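Local atomic coordinates of RimK domain protein ATP-grasp (Sphaerobacter thermophilus, PDB entry 5I47), a protein that probably binds ATP and acts as a RimK-like ATP-grasp ligase, perhaps joining an amino acid to a carboxylate of its substrate. Residues B[13-16]-B[17-20]; B[145-148]-B[149-152]. All coordinates share one frame; numbering follows the deposited sequence.

Overall arrangement
From the N terminus, strand 6-10 of the parallel sheet runs into a loop that interaction 1 closes at the start of helix 16-27, in the Rossmann-like preATP-grasp part of the chain. Through Arg15, Glu17 and Glu18 this turn also meets Arg58 and the loop before helix 258-262, which belongs to the RimK-like ATP-grasp range. Much later, interaction 2 joins strand 143-145, outermost in its antiparallel sheet, to helix 148-160, which packs near helix 115-125. The two contacts follow in series, neither nested nor crossed, with centres about 40 Å apart. Each is a local contact where a loop enters a helix: a salt-bridge network marks the first, an acidic N-cap the second.

Interaction 1 (B[13-16]-B[17-20]); sequences RLRV and EERL
Glu18 folds back at chi2 (68°) and Arg15 bends at chi3 (-48°), a pair of turns that brings carboxylate and guanidinium together at the N-terminus of helix 16-27, the first helix of the Rossmann-like preATP-grasp domain. Arg15 is the N-cap residue, and Glu18, three residues on, turns its carboxylate back to it: OE1 of Glu18 accepts the backbone N of Arg15 at 3.1 Å through the anti lone pair. The same oxygen lies 3.4 Å from Arg15 NE but well out of the guanidinium plane, so that pairing is one of charge alone. Arg15 NH1 makes a shorter salt bridge with OE1 of Glu17, at 3.0 Å, their planes turned 37° apart. A water accepts from Arg15 NH2 at 2.8 Å and donates weakly to Glu18 OE1. Both glutamates are buried, and Arg58 takes the other oxygen of Glu18, OE2, in a salt bridge; charge on this carboxylate is thus probably well compensated. On the other flank, the Arg19 guanidinium is laid across the first turn, with Arg15 O 3.3 Å above its plane, displaced toward the rim. Arg15 O also receives Arg19 N, the first regular helical bond. Leu14 also touches the aliphatic base of Glu18, its CD2 3.6 Å from Glu18 CB.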
ATOM      1  N   ARG B  13       8.420  17.775  14.700  1.00 53.55           N
ATOM      2  CA  ARG B  13       9.123  18.691  15.587  1.00 56.92           C
ATOM      3  C   ARG B  13      10.620  18.555  15.349  1.00 59.49           C
ATOM      4  O   ARG B  13      11.111  17.473  15.008  1.00 60.03           O
ATOM      5  CB  ARG B  13       8.785  18.424  17.059  1.00 57.08           C
ATOM      6  CG  ARG B  13       9.077  17.012  17.529  1.00 56.20           C
ATOM      7  CD  ARG B  13       8.620  16.820  18.963  1.00 57.95           C
ATOM      8  NE  ARG B  13       9.550  15.983  19.709  1.00 59.61           N
ATOM      9  CZ  ARG B  13      10.664  16.434  20.275  1.00 64.66           C
ATOM     10  NH1 ARG B  13      10.992  17.718  20.184  1.00 62.13           N
ATOM     11  NH2 ARG B  13      11.455  15.603  20.931  1.00 69.37           N
ATOM     12  N   LEU B  14      11.334  19.663  15.529  1.00 57.32           N
ATOM     13  CA  LEU B  14      12.772  19.698  15.293  1.00 51.94           C
ATOM     14  C   LEU B  14      13.505  19.018  16.443  1.00 52.47           C
ATOM     15  O   LEU B  14      13.360  19.416  17.603  1.00 59.67           O
ATOM     16  CB  LEU B  14      13.251  21.139  15.131  1.00 45.81           C
ATOM     17  CG  LEU B  14      12.622  21.947  13.995  1.00 45.27           C
ATOM     18  CD1 LEU B  14      13.192  23.353  13.958  1.00 44.58           C
ATOM     19  CD2 LEU B  14      12.828  21.253  12.657  1.00 48.59           C
ATOM     20  N   ARG B  15      14.291  17.992  16.121  1.00 48.70           N
ATOM     21  CA  ARG B  15      15.190  17.352  17.061  1.00 47.74           C
ATOM     22  C   ARG B  15      16.632  17.660  16.651  1.00 45.24           C
ATOM     23  O   ARG B  15      16.877  18.557  15.829  1.00 43.72           O
ATOM     24  CB  ARG B  15      14.899  15.852  17.117  1.00 51.18           C
ATOM     25  CG  ARG B  15      13.535  15.488  17.673  1.00 58.16           C
ATOM     26  CD  ARG B  15      13.238  14.020  17.417  1.00 68.91           C
ATOM     27  NE  ARG B  15      13.513  13.654  16.026  1.00 78.73           N
ATOM     28  CZ  ARG B  15      14.517  12.872  15.634  1.00 78.39           C
ATOM     29  NH1 ARG B  15      15.348  12.353  16.528  1.00 79.62           N
ATOM     30  NH2 ARG B  15      14.686  12.603  14.346  1.00 73.08           N
ATOM     31  N   VAL B  16      17.581  16.904  17.210  1.00 48.42           N
ATOM     32  CA  VAL B  16      18.999  17.173  16.974  1.00 48.51           C
ATOM     33  C   VAL B  16      19.333  17.035  15.492  1.00 50.02           C
ATOM     34  O   VAL B  16      20.015  17.885  14.910  1.00 53.79           O
ATOM     35  CB  VAL B  16      19.871  16.249  17.841  1.00 50.04           C
ATOM     36  CG1 VAL B  16      21.302  16.232  17.332  1.00 49.42           C
ATOM     37  CG2 VAL B  16      19.840  16.703  19.292  1.00 55.03           C
ATOM     38  N   GLU B  17      18.861  15.957  14.859  1.00 49.44           N
ATOM     39  CA  GLU B  17      19.142  15.761  13.439  1.00 48.83           C
ATOM     40  C   GLU B  17      18.553  16.887  12.598  1.00 44.12           C
ATOM     41  O   GLU B  17      19.164  17.324  11.616  1.00 38.14           O
ATOM     42  CB  GLU B  17      18.605  14.407  12.976  1.00 48.80           C
ATOM     43  CG  GLU B  17      19.378  13.204  13.505  1.00 47.70           C
ATOM     44  CD  GLU B  17      18.857  12.716  14.846  1.00 47.56           C
ATOM     45  OE1 GLU B  17      17.988  13.401  15.433  1.00 48.01           O
ATOM     46  OE2 GLU B  17      19.311  11.644  15.306  1.00 43.64           O
ATOM     47  N   GLU B  18      17.374  17.386  12.981  1.00 45.27           N
ATOM     48  CA  GLU B  18      16.719  18.424  12.191  1.00 45.13           C
ATOM     49  C   GLU B  18      17.482  19.743  12.246  1.00 46.49           C
ATOM     50  O   GLU B  18      17.573  20.454  11.240  1.00 48.15           O
ATOM     51  CB  GLU B  18      15.276  18.610  12.660  1.00 45.73           C
ATOM     52  CG  GLU B  18      14.288  17.624  12.047  1.00 47.97           C
ATOM     53  CD  GLU B  18      14.513  16.199  12.514  1.00 56.03           C
ATOM     54  OE1 GLU B  18      14.480  15.962  13.740  1.00 58.70           O
ATOM     55  OE2 GLU B  18      14.736  15.316  11.657  1.00 58.95           O
ATOM     56  N   ARG B  19      18.044  20.091  13.404  1.00 47.33           N
ATOM     57  CA  ARG B  19      18.778  21.350  13.485  1.00 53.87           C
ATOM     58  C   ARG B  19      20.140  21.267  12.803  1.00 48.80           C
ATOM     59  O   ARG B  19      20.593  22.259  12.221  1.00 44.55           O
ATOM     60  CB  ARG B  19      18.932  21.787  14.946  1.00 63.72           C
ATOM     61  CG  ARG B  19      19.729  20.842  15.820  1.00 70.44           C
ATOM     62  CD  ARG B  19      19.454  21.110  17.288  1.00 77.47           C
ATOM     63  NE  ARG B  19      18.023  21.282  17.526  1.00 78.70           N
ATOM     64  CZ  ARG B  19      17.403  20.936  18.650  1.00 78.06           C
ATOM     65  NH1 ARG B  19      18.086  20.384  19.645  1.00 83.05           N
ATOM     66  NH2 ARG B  19      16.096  21.134  18.774  1.00 70.87           N
ATOM     67  N   LEU B  20      20.800  20.105  12.861  1.00 49.70           N
ATOM     68  CA  LEU B  20      22.018  19.902  12.082  1.00 49.62           C
ATOM     69  C   LEU B  20      21.761  20.120  10.598  1.00 52.53           C
ATOM     70  O   LEU B  20      22.586  20.718   9.894  1.00 54.52           O
ATOM     71  CB  LEU B  20      22.571  18.495  12.314  1.00 46.73           C
ATOM     72  CG  LEU B  20      23.097  18.157  13.704  1.00 47.46           C
ATOM     73  CD1 LEU B  20      23.560  16.707  13.761  1.00 46.83           C
ATOM     74  CD2 LEU B  20      24.227  19.101  14.076  1.00 47.97           C
TER
HETATM   75  O   HOH W   1      12.160  13.387  13.529  1.00 54.55           O

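Interaction 2 (B[145-148]-B[149-152]); sequences VEDQ and DAAE
Val145, at the end of its strand, lays CG1 against the first turn of helix 148-160, 3.7 Å from Ala151 CB and 4.1 Å from Ala150 CB. This is the tight side of a strand-to-helix turn in the RimK-like ATP-grasp domain: Val145 and Ala151 are buried, with Tyr127 beside both and with Phe119 and Ile122 of helix 115-125 against Ala151. The opposite character prevails among the exposed residues. There Gln148, its CG anti to the backbone N (chi1 -176°), extends across Glu152 one turn on, amide and carboxylate planes 43° apart, yet NE2 reaches OE2 of Glu152 only through a weak hydrogen bond of 3.0 Å, bent to 125° at the hydrogen. The backbone beneath that loose pair is firmer, since Glu152 N donates almost straight to Gln148 O at 2.7 Å. Asp147 is the N-cap. Its OD1 accepts Ala150 N at 3.3 Å, approached from above the carboxylate plane, while its carbonyl O takes Ala151 N at 2.9 Å. Replacing Asp147 by a leucine would probably leave the Ala150 N-H without its side-chain acceptor and weaken the cap. Asp149 OD1 lies 4.3 Å from Asp147 OD1, close enough for some mutual repulsion to be likely. Two acidic groups at a helix N-terminus imply that their negative charge is probably favoured by the helix dipole, despite this mutual repulsion.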
ATOM      1  N   VAL B 145       8.456 -14.769  17.700  1.00 47.83           N
ATOM      2  CA  VAL B 145       7.681 -15.972  18.001  1.00 49.23           C
ATOM      3  C   VAL B 145       8.681 -17.093  18.254  1.00 52.78           C
ATOM      4  O   VAL B 145       9.259 -17.642  17.308  1.00 53.42           O
ATOM      5  CB  VAL B 145       6.714 -16.341  16.868  1.00 45.98           C
ATOM      6  CG1 VAL B 145       5.981 -17.634  17.185  1.00 43.64           C
ATOM      7  CG2 VAL B 145       5.728 -15.216  16.624  1.00 43.06           C
ATOM      8  N   GLU B 146       8.886 -17.446  19.523  1.00 57.39           N
ATOM      9  CA  GLU B 146       9.847 -18.490  19.859  1.00 58.33           C
ATOM     10  C   GLU B 146       9.234 -19.884  19.856  1.00 55.83           C
ATOM     11  O   GLU B 146       9.944 -20.860  19.589  1.00 54.79           O
ATOM     12  CB  GLU B 146      10.473 -18.223  21.231  1.00 65.37           C
ATOM     13  CG  GLU B 146      10.799 -16.767  21.513  1.00 73.17           C
ATOM     14  CD  GLU B 146       9.664 -16.046  22.216  1.00 79.25           C
ATOM     15  OE1 GLU B 146       8.488 -16.344  21.915  1.00 78.76           O
ATOM     16  OE2 GLU B 146       9.949 -15.186  23.078  1.00 82.19           O
ATOM     17  N   ASP B 147       7.940 -20.001  20.143  1.00 50.96           N
ATOM     18  CA  ASP B 147       7.290 -21.300  20.245  1.00 54.61           C
ATOM     19  C   ASP B 147       5.805 -21.132  19.947  1.00 59.68           C
ATOM     20  O   ASP B 147       5.319 -20.021  19.715  1.00 60.43           O
ATOM     21  CB  ASP B 147       7.519 -21.912  21.626  1.00 49.79           C
ATOM     22  CG  ASP B 147       7.119 -20.973  22.737  1.00 47.82           C
ATOM     23  OD1 ASP B 147       5.907 -20.853  23.003  1.00 46.53           O
ATOM     24  OD2 ASP B 147       8.010 -20.339  23.338  1.00 51.55           O
ATOM     25  N   GLN B 148       5.077 -22.254  19.975  1.00 61.48           N
ATOM     26  CA  GLN B 148       3.668 -22.233  19.590  1.00 61.34           C
ATOM     27  C   GLN B 148       2.829 -21.376  20.531  1.00 60.35           C
ATOM     28  O   GLN B 148       1.871 -20.735  20.088  1.00 62.46           O
ATOM     29  CB  GLN B 148       3.107 -23.654  19.532  1.00 64.14           C
ATOM     30  CG  GLN B 148       1.660 -23.715  19.050  1.00 66.86           C
ATOM     31  CD  GLN B 148       1.124 -25.130  18.957  1.00 66.56           C
ATOM     32  OE1 GLN B 148       1.598 -25.933  18.153  1.00 69.25           O
ATOM     33  NE2 GLN B 148       0.131 -25.442  19.784  1.00 61.98           N
ATOM     34  N   ASP B 149       3.164 -21.356  21.824  1.00 58.28           N
ATOM     35  CA  ASP B 149       2.441 -20.496  22.755  1.00 59.57           C
ATOM     36  C   ASP B 149       2.585 -19.030  22.373  1.00 55.23           C
ATOM     37  O   ASP B 149       1.625 -18.256  22.471  1.00 53.59           O
ATOM     38  CB  ASP B 149       2.934 -20.725  24.184  1.00 67.40           C
ATOM     39  CG  ASP B 149       2.191 -21.841  24.883  1.00 73.84           C
ATOM     40  OD1 ASP B 149       2.628 -23.007  24.786  1.00 74.40           O
ATOM     41  OD2 ASP B 149       1.164 -21.547  25.530  1.00 77.58           O
ATOM     42  N   ALA B 150       3.779 -18.629  21.935  1.00 54.38           N
ATOM     43  CA  ALA B 150       3.952 -17.276  21.420  1.00 54.03           C
ATOM     44  C   ALA B 150       3.183 -17.089  20.120  1.00 51.22           C
ATOM     45  O   ALA B 150       2.622 -16.015  19.873  1.00 50.57           O
ATOM     46  CB  ALA B 150       5.437 -16.978  21.217  1.00 55.28           C
ATOM     47  N   ALA B 151       3.137 -18.129  19.284  1.00 52.36           N
ATOM     48  CA  ALA B 151       2.419 -18.035  18.016  1.00 54.95           C
ATOM     49  C   ALA B 151       0.923 -17.862  18.245  1.00 59.66           C
ATOM     50  O   ALA B 151       0.299 -16.953  17.685  1.00 60.83           O
ATOM     51  CB  ALA B 151       2.700 -19.273  17.163  1.00 53.45           C
ATOM     52  N   GLU B 152       0.330 -18.725  19.076  1.00 58.33           N
ATOM     53  CA  GLU B 152      -1.096 -18.632  19.362  1.00 56.56           C
ATOM     54  C   GLU B 152      -1.468 -17.315  20.027  1.00 53.65           C
ATOM     55  O   GLU B 152      -2.632 -16.907  19.960  1.00 53.20           O
ATOM     56  CB  GLU B 152      -1.533 -19.803  20.245  1.00 57.19           C
ATOM     57  CG  GLU B 152      -1.354 -21.169  19.599  1.00 61.51           C
ATOM     58  CD  GLU B 152      -1.702 -22.317  20.534  1.00 72.63           C
ATOM     59  OE1 GLU B 152      -1.655 -22.125  21.771  1.00 75.99           O
ATOM     60  OE2 GLU B 152      -2.028 -23.413  20.030  1.00 76.66           O
TER